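Local coordinates for protein putative ATPase, AAA family (Prochlorococcus marinus subsp. pastoris str. CCMP1986, PDB 3CTD) that is probably a DNA-dependent ATPase of the RarA/MGS1/WRNIP1 subfamily that responds to stalled DNA replication, represented here by its C-terminal part, at residues A41-K44 and S45-S49; L75-S78 and A79-I83; L85-P88 and N89-V92; F106-G109 and L110-L113; Y158-P161 and H162-Q165. The protein carries 1 engineered substitution. All coordinates share one frame; numbering follows the deposited sequence.

How the interactions relate
All five interactions are local turns of one chain and come in series along it. Interaction 1 ends helix 36-47, interaction 2 ends helix 68-83, interaction 3 leads into helix 90-104 and interaction 4 opens helix 110-121, all within the helical body. Interactions 1 and 2 have centres about 11 Å apart and are joined by the R47–D82 salt bridge; interactions 2 and 3 have centres about 9 Å apart and touch where I91 packs on L76 and C80. Interaction 5 sits in a distant loop, its centre about 44 Å from that of interaction 1, yet its copy in another subunit reaches R47 and D82, so the outlying loop of one subunit packs on the helical body of another.

Interaction 1 (A41-K44 and S45-S49); sequences AFIK and SIRGS
A41 and S45 pair in the closing turns of helix 36-47, which ends in a Schellman motif. S45 N donates to A41 O at 2.8 Å; the S45 hydroxyl also turns back to A41 O, but OG is modelled too close for its distance to be trusted. I46 N continues the helical pattern to F42 O, and I46 CD1 lies over one face of the F42 ring, 4.0 Å from its centroid, in a CH-pi contact. F42 presents that face because its CG stands anti to the backbone N (chi1 178°), and both side chains also pack on L75 of helix 68-83. R47 N gives a nearly straight bond to I43 O (2.8 Å, 174°), while R47 NH2 passes obliquely by I43 CG2 at 3.6 Å. The guanidinium has its main partner in D82, and NH1 also reaches Y158 OH of a neighbouring subunit; K44 makes a cation-pi contact with that same tyrosine. G48 N bonds to K44 O at 2.7 Å. S49 then leaves the helix with a positive phi (63°), while its own N still bonds back to I46 O at 2.9 Å.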
loop_
_atom_site.group_PDB
_atom_site.type_symbol
_atom_site.label_atom_id
_atom_site.label_comp_id
_atom_site.label_asym_id
_atom_site.label_seq_id
_atom_site.Cartn_x
_atom_site.Cartn_y
_atom_site.Cartn_z
ATOM N N ALA B 41 -13.771 12.466 -21.968
ATOM C CA ALA B 41 -13.797 11.168 -22.667
ATOM C C ALA B 41 -12.879 10.068 -22.011
ATOM O O ALA B 41 -13.193 8.849 -21.995
ATOM C CB ALA B 41 -13.465 11.382 -24.150
ATOM N N PHE B 42 -11.757 10.527 -21.474
ATOM C CA PHE B 42 -10.801 9.722 -20.694
ATOM C C PHE B 42 -11.454 9.103 -19.445
ATOM O O PHE B 42 -11.480 7.899 -19.265
ATOM C CB PHE B 42 -9.625 10.652 -20.294
ATOM C CG PHE B 42 -8.569 10.003 -19.440
ATOM C CD1 PHE B 42 -7.832 8.901 -19.925
ATOM C CD2 PHE B 42 -8.269 10.531 -18.160
ATOM C CE1 PHE B 42 -6.820 8.310 -19.135
ATOM C CE2 PHE B 42 -7.282 9.946 -17.369
ATOM C CZ PHE B 42 -6.545 8.816 -17.861
ATOM N N ILE B 43 -12.031 9.934 -18.598
ATOM C CA ILE B 43 -12.731 9.451 -17.435
ATOM C C ILE B 43 -13.931 8.588 -17.833
ATOM O O ILE B 43 -14.219 7.574 -17.191
ATOM C CB ILE B 43 -13.168 10.652 -16.567
ATOM C CG1 ILE B 43 -11.920 11.436 -16.118
ATOM C CG2 ILE B 43 -14.001 10.193 -15.381
ATOM C CD1 ILE B 43 -10.898 10.454 -15.340
ATOM N N LYS B 44 -14.639 8.941 -18.900
ATOM C CA LYS B 44 -15.781 8.110 -19.228
ATOM C C LYS B 44 -15.338 6.778 -19.732
ATOM O O LYS B 44 -15.947 5.796 -19.383
ATOM C CB LYS B 44 -16.729 8.773 -20.220
ATOM C CG LYS B 44 -17.117 10.169 -19.826
ATOM C CD LYS B 44 -18.261 10.635 -20.729
ATOM C CE LYS B 44 -18.592 12.116 -20.502
ATOM N NZ LYS B 44 -19.323 12.283 -19.250
ATOM N N SER B 45 -14.265 6.714 -20.523
ATOM C CA SER B 45 -13.723 5.398 -20.957
ATOM C C SER B 45 -13.292 4.517 -19.750
ATOM O O SER B 45 -13.481 3.292 -19.720
ATOM C CB SER B 45 -12.513 5.612 -21.903
ATOM O OG SER B 45 -12.751 6.646 -22.871
ATOM N N ILE B 46 -12.682 5.148 -18.753
ATOM C CA ILE B 46 -12.333 4.434 -17.538
ATOM C C ILE B 46 -13.591 3.969 -16.877
ATOM O O ILE B 46 -13.709 2.816 -16.561
ATOM C CB ILE B 46 -11.503 5.328 -16.552
ATOM C CG1 ILE B 46 -10.052 5.441 -17.044
ATOM C CG2 ILE B 46 -11.628 4.848 -15.075
ATOM C CD1 ILE B 46 -9.310 6.596 -16.371
ATOM N N ARG B 47 -14.534 4.881 -16.653
ATOM C CA ARG B 47 -15.812 4.488 -16.062
ATOM C C ARG B 47 -16.512 3.388 -16.830
ATOM O O ARG B 47 -17.124 2.504 -16.228
ATOM C CB ARG B 47 -16.745 5.681 -15.900
ATOM C CG ARG B 47 -18.108 5.301 -15.304
ATOM C CD ARG B 47 -18.952 6.553 -14.924
ATOM N NE ARG B 47 -18.140 7.584 -14.287
ATOM C CZ ARG B 47 -18.002 8.821 -14.744
ATOM N NH1 ARG B 47 -18.605 9.191 -15.878
ATOM N NH2 ARG B 47 -17.257 9.677 -14.060
ATOM N N GLY B 48 -16.418 3.439 -18.158
ATOM C CA GLY B 48 -16.973 2.392 -19.036
ATOM C C GLY B 48 -16.155 1.105 -19.145
ATOM O O GLY B 48 -16.537 0.169 -19.877
ATOM N N SER B 49 -15.048 1.032 -18.401
ATOM C CA SER B 49 -14.201 -0.167 -18.365
ATOM C C SER B 49 -13.616 -0.447 -19.749
ATOM O O SER B 49 -13.453 -1.595 -20.169
ATOM C CB SER B 49 -14.934 -1.399 -17.797
ATOM O OG SER B 49 -15.456 -1.120 -16.501
#

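Interaction 2 (L75-S78 and A79-I83); sequences LLIS and ACEDI
The carboxylates of D82 and E81 meet S78 and I77, one turn back. D82 brings OD2 alongside S78, 3.6 Å from S78 OG, while its other oxygen, OD1, takes the salt bridge from R47 and a hydrogen bond from H162 NE2 of a neighbouring subunit. D82 CG stands anti to its own carbonyl carbon (chi1 -66°), which sends the carboxylate back toward S78. E81 runs side by side with I77, pointing the same way, and its OE2 approaches the methyl I77 CG2 at 4.0 Å. Both of these side chains also pack against a further subunit, I77 on E108 and E81 on F111 of that chain.

Behind the side chains the hydrogen-bond spacing changes. A79 N bonds regularly to L75 O at 2.9 Å, but C80 N makes only a weak bond to L76 O and a closer one, 3.0 Å, to I77 O, a local tightening in which it meets the oxygen from above the carbonyl plane. I77 O thus has two donors, the second being E81 N at 2.8 Å, nearly along the C=O axis. S78 O is doubly gripped as well, by D82 N at 2.9 Å and by I83 N at 3.2 Å. The I83 end then packs on A90 and L120, joining helix 68-83 to its neighbours. The bond from I83 N to S78 O spans five residues and closes a pi-type turn over 79-83, in the buried last turns of helix 68-83 of the MgsA-type C-terminal domain.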
loop_
_atom_site.group_PDB
_atom_site.type_symbol
_atom_site.label_atom_id
_atom_site.label_comp_id
_atom_site.label_asym_id
_atom_site.label_seq_id
_atom_site.Cartn_x
_atom_site.Cartn_y
_atom_site.Cartn_z
ATOM N N LEU B 75 -7.461 11.052 -12.063
ATOM C CA LEU B 75 -7.309 9.648 -11.761
ATOM C C LEU B 75 -7.491 9.376 -10.240
ATOM O O LEU B 75 -8.099 8.364 -9.857
ATOM C CB LEU B 75 -5.953 9.141 -12.234
ATOM C CG LEU B 75 -5.664 9.002 -13.735
ATOM C CD1 LEU B 75 -4.195 8.631 -13.883
ATOM C CD2 LEU B 75 -6.505 7.879 -14.275
ATOM N N LEU B 76 -6.996 10.266 -9.375
ATOM C CA LEU B 76 -7.146 10.053 -7.939
ATOM C C LEU B 76 -8.632 10.141 -7.600
ATOM O O LEU B 76 -9.188 9.231 -6.972
ATOM C CB LEU B 76 -6.340 11.041 -7.099
ATOM C CG LEU B 76 -4.807 10.855 -7.034
ATOM C CD1 LEU B 76 -4.132 12.167 -6.544
ATOM C CD2 LEU B 76 -4.347 9.654 -6.194
ATOM N N ILE B 77 -9.272 11.221 -8.049
ATOM C CA ILE B 77 -10.724 11.374 -7.943
ATOM C C ILE B 77 -11.524 10.168 -8.432
ATOM O O ILE B 77 -12.384 9.656 -7.731
ATOM C CB ILE B 77 -11.200 12.621 -8.708
ATOM C CG1 ILE B 77 -10.511 13.874 -8.127
ATOM C CG2 ILE B 77 -12.732 12.719 -8.698
ATOM C CD1 ILE B 77 -10.873 15.192 -8.870
ATOM N N SER B 78 -11.270 9.731 -9.656
ATOM C CA SER B 78 -11.999 8.627 -10.218
ATOM C C SER B 78 -11.753 7.315 -9.413
ATOM O O SER B 78 -12.652 6.477 -9.254
ATOM C CB SER B 78 -11.656 8.495 -11.702
ATOM O OG SER B 78 -11.744 7.136 -12.044
ATOM N N ALA B 79 -10.570 7.156 -8.847
ATOM C CA ALA B 79 -10.333 6.015 -7.966
ATOM C C ALA B 79 -11.270 5.930 -6.740
ATOM O O ALA B 79 -11.483 4.856 -6.167
ATOM C CB ALA B 79 -8.848 5.990 -7.537
ATOM N N CYS B 80 -11.830 7.054 -6.313
ATOM C CA CYS B 80 -12.771 7.027 -5.190
ATOM C C CYS B 80 -14.217 7.208 -5.647
ATOM O O CYS B 80 -15.149 6.626 -5.071
ATOM C CB CYS B 80 -12.397 8.067 -4.108
ATOM S SG CYS B 80 -10.780 7.643 -3.364
ATOM N N GLU B 81 -14.401 8.005 -6.689
ATOM C CA GLU B 81 -15.729 8.254 -7.173
ATOM C C GLU B 81 -16.304 7.106 -8.007
ATOM O O GLU B 81 -17.482 6.797 -7.873
ATOM C CB GLU B 81 -15.762 9.532 -7.972
ATOM C CG GLU B 81 -17.011 9.636 -8.768
ATOM C CD GLU B 81 -17.227 11.002 -9.396
ATOM O OE1 GLU B 81 -18.354 11.506 -9.249
ATOM O OE2 GLU B 81 -16.311 11.572 -10.028
ATOM N N ASP B 82 -15.478 6.464 -8.850
ATOM C CA ASP B 82 -15.965 5.491 -9.840
ATOM C C ASP B 82 -15.536 4.079 -9.511
ATOM O O ASP B 82 -16.199 3.159 -9.903
ATOM C CB ASP B 82 -15.466 5.817 -11.241
ATOM C CG ASP B 82 -16.026 7.113 -11.789
ATOM O OD1 ASP B 82 -17.271 7.239 -11.899
ATOM O OD2 ASP B 82 -15.207 8.006 -12.136
ATOM N N ILE B 83 -14.413 3.880 -8.830
ATOM C CA ILE B 83 -14.047 2.524 -8.394
ATOM C C ILE B 83 -14.413 2.382 -6.902
ATOM O O ILE B 83 -15.224 1.525 -6.503
ATOM C CB ILE B 83 -12.514 2.223 -8.617
ATOM C CG1 ILE B 83 -12.178 1.930 -10.078
ATOM C CG2 ILE B 83 -12.005 1.085 -7.719
ATOM C CD1 ILE B 83 -12.565 2.974 -10.979
#

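Interaction 3 (L85-P88 and N89-V92)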
loop_
_atom_site.group_PDB
_atom_site.type_symbol
_atom_site.label_atom_id
_atom_site.label_comp_id
_atom_site.label_asym_id
_atom_site.label_seq_id
_atom_site.Cartn_x
_atom_site.Cartn_y
_atom_site.Cartn_z
ATOM N N LEU B 85 -15.108 1.802 -3.045
ATOM C CA LEU B 85 -15.046 0.571 -2.257
ATOM C C LEU B 85 -15.278 -0.727 -3.074
ATOM O O LEU B 85 -15.456 -1.818 -2.507
ATOM C CB LEU B 85 -16.014 0.661 -1.076
ATOM C CG LEU B 85 -15.873 1.970 -0.316
ATOM C CD1 LEU B 85 -17.000 2.039 0.632
ATOM C CD2 LEU B 85 -14.574 1.969 0.442
ATOM N N ALA B 86 -15.301 -0.629 -4.394
ATOM C CA ALA B 86 -15.279 -1.874 -5.183
ATOM C C ALA B 86 -13.859 -2.442 -5.030
ATOM O O ALA B 86 -13.652 -3.661 -5.033
ATOM C CB ALA B 86 -15.632 -1.615 -6.650
ATOM N N ASP B 87 -12.884 -1.541 -4.887
ATOM C CA ASP B 87 -11.491 -1.896 -4.607
ATOM C C ASP B 87 -10.793 -0.694 -3.944
ATOM O O ASP B 87 -10.209 0.159 -4.616
ATOM C CB ASP B 87 -10.769 -2.333 -5.894
ATOM C CG ASP B 87 -9.260 -2.609 -5.685
ATOM O OD1 ASP B 87 -8.793 -2.735 -4.535
ATOM O OD2 ASP B 87 -8.513 -2.670 -6.687
ATOM N N PRO B 88 -10.841 -0.634 -2.610
ATOM C CA PRO B 88 -10.301 0.558 -1.976
ATOM C C PRO B 88 -8.771 0.627 -2.082
ATOM O O PRO B 88 -8.185 1.602 -1.674
ATOM C CB PRO B 88 -10.758 0.423 -0.528
ATOM C CG PRO B 88 -10.988 -1.047 -0.321
ATOM C CD PRO B 88 -11.256 -1.676 -1.638
ATOM N N ASN B 89 -8.127 -0.386 -2.643
ATOM C CA ASN B 89 -6.687 -0.313 -2.889
ATOM C C ASN B 89 -6.360 0.569 -4.117
ATOM O O ASN B 89 -5.238 1.089 -4.284
ATOM C CB ASN B 89 -6.124 -1.744 -3.037
ATOM C CG ASN B 89 -4.593 -1.779 -3.051
ATOM O OD1 ASN B 89 -3.938 -1.375 -2.090
ATOM N ND2 ASN B 89 -4.021 -2.279 -4.147
ATOM N N ALA B 90 -7.356 0.763 -4.981
ATOM C CA ALA B 90 -7.167 1.540 -6.199
ATOM C C ALA B 90 -6.568 2.905 -5.891
ATOM O O ALA B 90 -5.693 3.364 -6.629
ATOM C CB ALA B 90 -8.521 1.684 -6.992
ATOM N N ILE B 91 -7.051 3.564 -4.831
ATOM C CA ILE B 91 -6.506 4.876 -4.484
ATOM C C ILE B 91 -5.045 4.743 -4.056
ATOM O O ILE B 91 -4.265 5.615 -4.347
ATOM C CB ILE B 91 -7.366 5.680 -3.445
ATOM C CG1 ILE B 91 -6.864 7.104 -3.293
ATOM C CG2 ILE B 91 -7.362 5.037 -2.070
ATOM C CD1 ILE B 91 -7.366 7.996 -4.362
ATOM N N VAL B 92 -4.672 3.641 -3.409
ATOM C CA VAL B 92 -3.279 3.459 -3.020
ATOM C C VAL B 92 -2.402 3.283 -4.256
ATOM O O VAL B 92 -1.332 3.843 -4.324
ATOM C CB VAL B 92 -3.103 2.224 -2.089
ATOM C CG1 VAL B 92 -1.600 1.988 -1.738
ATOM C CG2 VAL B 92 -4.009 2.327 -0.825
HETATM O O HOH W 1 -10.099 3.073 -4.383
#
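D87 and A90 close a type I beta turn, A90 N donating to D87 O at 2.9 Å from above the carbonyl plane. The D87 side chain folds over the same turn. Its CG lies anti to the backbone N (chi1 175°), which carries OD1 forward to accept from N89 N at 3.1 Å, the N-H coming in 54° out of the carboxylate plane. D87 and N89 run side by side, pointing the same way, their carboxylate and amide planes 28° apart, and OD1 also sits 3.2 Å from N89 CB. OD2, the other oxygen, receives a weak hydrogen bond from Y119 of helix 110-121.

A side-chain bond of this kind across a proline is an Asx-Pro turn, and here it caps the way into helix 90-104 from the connection that follows helix 68-83. P88 supplies the turn's second position and has no N-H of its own to satisfy. With an alanine here instead of D87, N89 N would probably lose its capping acceptor and Y119 a weak partner. A water 2.9 Å from D87 O accepts from I91 N at 3.1 Å and may link the turn to the first residues of the helix. I91 places CG2 3.6 Å from P88 O, while the rest of its side chain reaches helix 68-83, packing on L76, A79 and C80. The P88 ring rests on W191 of helix 191-197 and on Q115 of a neighbouring subunit.

Interaction 4 (F106-G109 and L110-L113); sequences FPEG and LFFL
The start of helix 110-121 is built here, L110 and F111 bonding back to P107 and E108 in the turn that comes out of the loop after helix 90-104. L110 N reaches P107 O and F111 N reaches E108 O, both at 3.2 Å and both from above the carbonyl plane, three residues apart. G109 O then brings in the helical spacing, taking a bond from L113 N nearly in line with its carbonyl and a weak one from F112 N. F106, followed by a cis peptide bond to P107, brings its ring obliquely to the turn; CG anti to its carbonyl carbon (chi1 -75°) turns it to both leucines. CE1 is 4.1 Å from L110 CB, and CZ is 4.1 Å from L113 CD1, the F106 and L113 side chains crossing at about a right angle. The same ring meets F101 edge-to-face. F111 runs alongside E108, with CD2 3.5 Å from E108 O and CE2 4.1 Å from the carboxylate oxygen OE2, the ring and carboxylate planes 51° apart. F112 sets its ring edge against the backbone, CD2 lying 3.8 Å from G109 CA. F111 and F112 also pack on C80 of a neighbouring subunit, where E108 has a long, weak ion pair with R73. Backbone bonds therefore fix the helix start, while rings and leucines give a largely apolar side-chain contact.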
loop_
_atom_site.group_PDB
_atom_site.type_symbol
_atom_site.label_atom_id
_atom_site.label_comp_id
_atom_site.label_asym_id
_atom_site.label_seq_id
_atom_site.Cartn_x
_atom_site.Cartn_y
_atom_site.Cartn_z
ATOM N N PHE B 106 9.292 12.533 -17.133
ATOM C CA PHE B 106 9.297 12.004 -18.472
ATOM C C PHE B 106 10.718 11.742 -18.970
ATOM O O PHE B 106 11.696 12.383 -18.483
ATOM C CB PHE B 106 8.642 13.033 -19.381
ATOM C CG PHE B 106 7.152 13.112 -19.255
ATOM C CD1 PHE B 106 6.342 12.082 -19.743
ATOM C CD2 PHE B 106 6.556 14.239 -18.743
ATOM C CE1 PHE B 106 4.937 12.165 -19.712
ATOM C CE2 PHE B 106 5.145 14.337 -18.663
ATOM C CZ PHE B 106 4.341 13.302 -19.169
ATOM N N PRO B 107 10.866 10.813 -19.932
ATOM C CA PRO B 107 9.849 9.983 -20.619
ATOM C C PRO B 107 9.251 8.806 -19.857
ATOM O O PRO B 107 8.168 8.304 -20.197
ATOM C CB PRO B 107 10.608 9.436 -21.831
ATOM C CG PRO B 107 12.046 9.209 -21.250
ATOM C CD PRO B 107 12.249 10.442 -20.322
ATOM N N GLU B 108 9.901 8.350 -18.815
ATOM C CA GLU B 108 9.456 7.103 -18.222
ATOM C C GLU B 108 8.210 7.221 -17.382
ATOM O O GLU B 108 7.504 6.249 -17.181
ATOM C CB GLU B 108 10.566 6.476 -17.412
ATOM C CG GLU B 108 10.937 5.164 -17.957
ATOM C CD GLU B 108 11.869 5.307 -19.088
ATOM O OE1 GLU B 108 12.920 5.954 -18.844
ATOM O OE2 GLU B 108 11.531 4.797 -20.185
ATOM N N GLY B 109 7.965 8.418 -16.876
ATOM C CA GLY B 109 6.717 8.728 -16.235
ATOM C C GLY B 109 5.483 8.358 -17.025
ATOM O O GLY B 109 4.434 8.076 -16.438
ATOM N N LEU B 110 5.573 8.393 -18.346
ATOM C CA LEU B 110 4.416 7.995 -19.164
ATOM C C LEU B 110 3.810 6.580 -18.821
ATOM O O LEU B 110 2.595 6.378 -18.901
ATOM C CB LEU B 110 4.752 8.135 -20.663
ATOM C CG LEU B 110 3.594 7.838 -21.597
ATOM C CD1 LEU B 110 2.387 8.807 -21.355
ATOM C CD2 LEU B 110 4.069 7.835 -23.032
ATOM N N PHE B 111 4.654 5.632 -18.403
ATOM C CA PHE B 111 4.219 4.304 -17.986
ATOM C C PHE B 111 3.400 4.298 -16.669
ATOM O O PHE B 111 2.582 3.403 -16.433
ATOM C CB PHE B 111 5.446 3.414 -17.762
ATOM C CG PHE B 111 6.224 3.045 -19.026
ATOM C CD1 PHE B 111 6.312 1.700 -19.436
ATOM C CD2 PHE B 111 6.930 4.013 -19.764
ATOM C CE1 PHE B 111 7.054 1.330 -20.589
ATOM C CE2 PHE B 111 7.674 3.664 -20.914
ATOM C CZ PHE B 111 7.740 2.314 -21.322
ATOM N N PHE B 112 3.691 5.236 -15.769
ATOM C CA PHE B 112 2.941 5.330 -14.502
ATOM C C PHE B 112 1.571 5.943 -14.800
ATOM O O PHE B 112 0.585 5.498 -14.231
ATOM C CB PHE B 112 3.708 6.097 -13.409
ATOM C CG PHE B 112 5.008 5.488 -13.100
ATOM C CD1 PHE B 112 5.076 4.271 -12.426
ATOM C CD2 PHE B 112 6.171 6.069 -13.544
ATOM C CE1 PHE B 112 6.312 3.655 -12.171
ATOM C CE2 PHE B 112 7.426 5.473 -13.300
ATOM C CZ PHE B 112 7.491 4.271 -12.608
ATOM N N LEU B 113 1.491 6.891 -15.749
ATOM C CA LEU B 113 0.175 7.381 -16.182
ATOM C C LEU B 113 -0.625 6.222 -16.752
ATOM O O LEU B 113 -1.792 5.965 -16.383
ATOM C CB LEU B 113 0.324 8.513 -17.201
ATOM C CG LEU B 113 0.726 9.903 -16.637
ATOM C CD1 LEU B 113 1.305 10.902 -17.711
ATOM C CD2 LEU B 113 -0.395 10.576 -15.802
#

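Interaction 5 (Y158-P161 and H162-Q165); sequences YLNP and HNYQ
N160 and H162 form an Asx-Pro turn in the long loop between helices 131-139 and 191-197. Among the turn's hydrogen bonds, the side-chain one alone lies in the carbonyl plane, on a lone pair: H162 N points at N160 OD1 (2.9 Å). N160 makes it with CG anti to its backbone N (chi1 -166°), which carries OD1 forward to H162 N. Two backbone bonds follow, N163 N to N160 O at 2.8 Å and Y164 N to P161 O at 3.2 Å, each donor lying above the carbonyl plane of its acceptor. A water adds a bridge, accepting from N160 N and from N163 ND2. Replacing this asparagine by a leucine is likely to leave H162 N without its acceptor and the turn across P161 without the side-chain bond that closes it. Toward a neighbouring subunit, NE2 at the far end of the imidazole reaches D82, and H162 O takes a bond from K187 of that chain.

Van der Waals contacts fill in around these bonds. OD1 of N160 also lies 3.2 Å from H162 CD2, with the amide and imidazole planes 38° apart, and Y164 CB rests on P161 O. P161 leans on L169 and Y173 of its own loop and, like N160, on R47 of the same neighbouring subunit. Across the turn, N163 ND2 comes within 3.5 Å of N160 CB.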
loop_
_atom_site.group_PDB
_atom_site.type_symbol
_atom_site.label_atom_id
_atom_site.label_comp_id
_atom_site.label_asym_id
_atom_site.label_seq_id
_atom_site.Cartn_x
_atom_site.Cartn_y
_atom_site.Cartn_z
ATOM N N TYR B 158 -21.910 6.744 27.305
ATOM C CA TYR B 158 -21.463 6.118 26.054
ATOM C C TYR B 158 -20.991 4.729 26.354
ATOM O O TYR B 158 -20.261 4.548 27.330
ATOM C CB TYR B 158 -20.297 6.908 25.431
ATOM C CG TYR B 158 -19.611 6.191 24.294
ATOM C CD1 TYR B 158 -20.317 5.891 23.105
ATOM C CD2 TYR B 158 -18.252 5.794 24.383
ATOM C CE1 TYR B 158 -19.712 5.220 22.027
ATOM C CE2 TYR B 158 -17.625 5.131 23.269
ATOM C CZ TYR B 158 -18.375 4.857 22.110
ATOM O OH TYR B 158 -17.818 4.205 21.017
ATOM N N LEU B 159 -21.397 3.737 25.559
ATOM C CA LEU B 159 -20.747 2.397 25.672
ATOM C C LEU B 159 -19.815 2.057 24.486
ATOM O O LEU B 159 -20.087 2.391 23.332
ATOM C CB LEU B 159 -21.751 1.265 25.933
ATOM C CG LEU B 159 -22.513 1.495 27.256
ATOM C CD1 LEU B 159 -23.883 0.794 27.244
ATOM C CD2 LEU B 159 -21.682 1.134 28.507
ATOM N N ASN B 160 -18.700 1.406 24.785
ATOM C CA ASN B 160 -17.670 1.241 23.802
ATOM C C ASN B 160 -17.726 -0.172 23.277
ATOM O O ASN B 160 -17.549 -1.136 24.041
ATOM C CB ASN B 160 -16.309 1.531 24.440
ATOM C CG ASN B 160 -15.194 1.714 23.428
ATOM O OD1 ASN B 160 -14.981 0.880 22.521
ATOM N ND2 ASN B 160 -14.450 2.804 23.599
ATOM N N PRO B 161 -17.973 -0.298 21.965
ATOM C CA PRO B 161 -18.004 -1.602 21.302
ATOM C C PRO B 161 -16.766 -2.483 21.590
ATOM O O PRO B 161 -16.910 -3.695 21.550
ATOM C CB PRO B 161 -18.107 -1.247 19.811
ATOM C CG PRO B 161 -18.681 0.164 19.797
ATOM C CD PRO B 161 -18.264 0.832 21.055
ATOM N N HIS B 162 -15.595 -1.892 21.871
ATOM C CA HIS B 162 -14.395 -2.663 22.192
ATOM C C HIS B 162 -14.465 -3.310 23.574
ATOM O O HIS B 162 -13.726 -4.254 23.860
ATOM C CB HIS B 162 -13.139 -1.786 22.211
ATOM C CG HIS B 162 -12.789 -1.171 20.895
ATOM N ND1 HIS B 162 -12.688 -1.906 19.731
ATOM C CD2 HIS B 162 -12.509 0.113 20.561
ATOM C CE1 HIS B 162 -12.390 -1.098 18.729
ATOM N NE2 HIS B 162 -12.267 0.130 19.209
ATOM N N ASN B 163 -15.292 -2.769 24.470
ATOM C CA ASN B 163 -15.437 -3.368 25.803
ATOM C C ASN B 163 -16.561 -4.433 25.777
ATOM O O ASN B 163 -16.866 -5.073 26.771
ATOM C CB ASN B 163 -15.712 -2.293 26.870
ATOM C CG ASN B 163 -14.530 -1.308 27.067
ATOM O OD1 ASN B 163 -13.356 -1.706 27.096
ATOM N ND2 ASN B 163 -14.854 -0.010 27.213
ATOM N N TYR B 164 -17.185 -4.623 24.626
ATOM C CA TYR B 164 -18.472 -5.290 24.633
ATOM C C TYR B 164 -18.321 -6.797 24.587
ATOM O O TYR B 164 -17.725 -7.354 23.657
ATOM C CB TYR B 164 -19.337 -4.781 23.489
ATOM C CG TYR B 164 -20.758 -5.264 23.503
ATOM C CD1 TYR B 164 -21.646 -4.833 24.483
ATOM C CD2 TYR B 164 -21.229 -6.159 22.519
ATOM C CE1 TYR B 164 -22.969 -5.275 24.489
ATOM C CE2 TYR B 164 -22.527 -6.591 22.531
ATOM C CZ TYR B 164 -23.396 -6.147 23.522
ATOM O OH TYR B 164 -24.716 -6.563 23.518
ATOM N N GLN B 165 -18.864 -7.455 25.609
ATOM C CA GLN B 165 -18.773 -8.904 25.717
ATOM C C GLN B 165 -19.809 -9.655 24.888
ATOM O O GLN B 165 -19.794 -10.881 24.855
ATOM C CB GLN B 165 -18.827 -9.345 27.175
ATOM C CG GLN B 165 -17.540 -9.106 27.910
ATOM C CD GLN B 165 -16.320 -9.625 27.122
ATOM O OE1 GLN B 165 -16.292 -10.792 26.675
ATOM N NE2 GLN B 165 -15.314 -8.755 26.938
HETATM O O HOH W 2 -17.927 1.097 27.634
#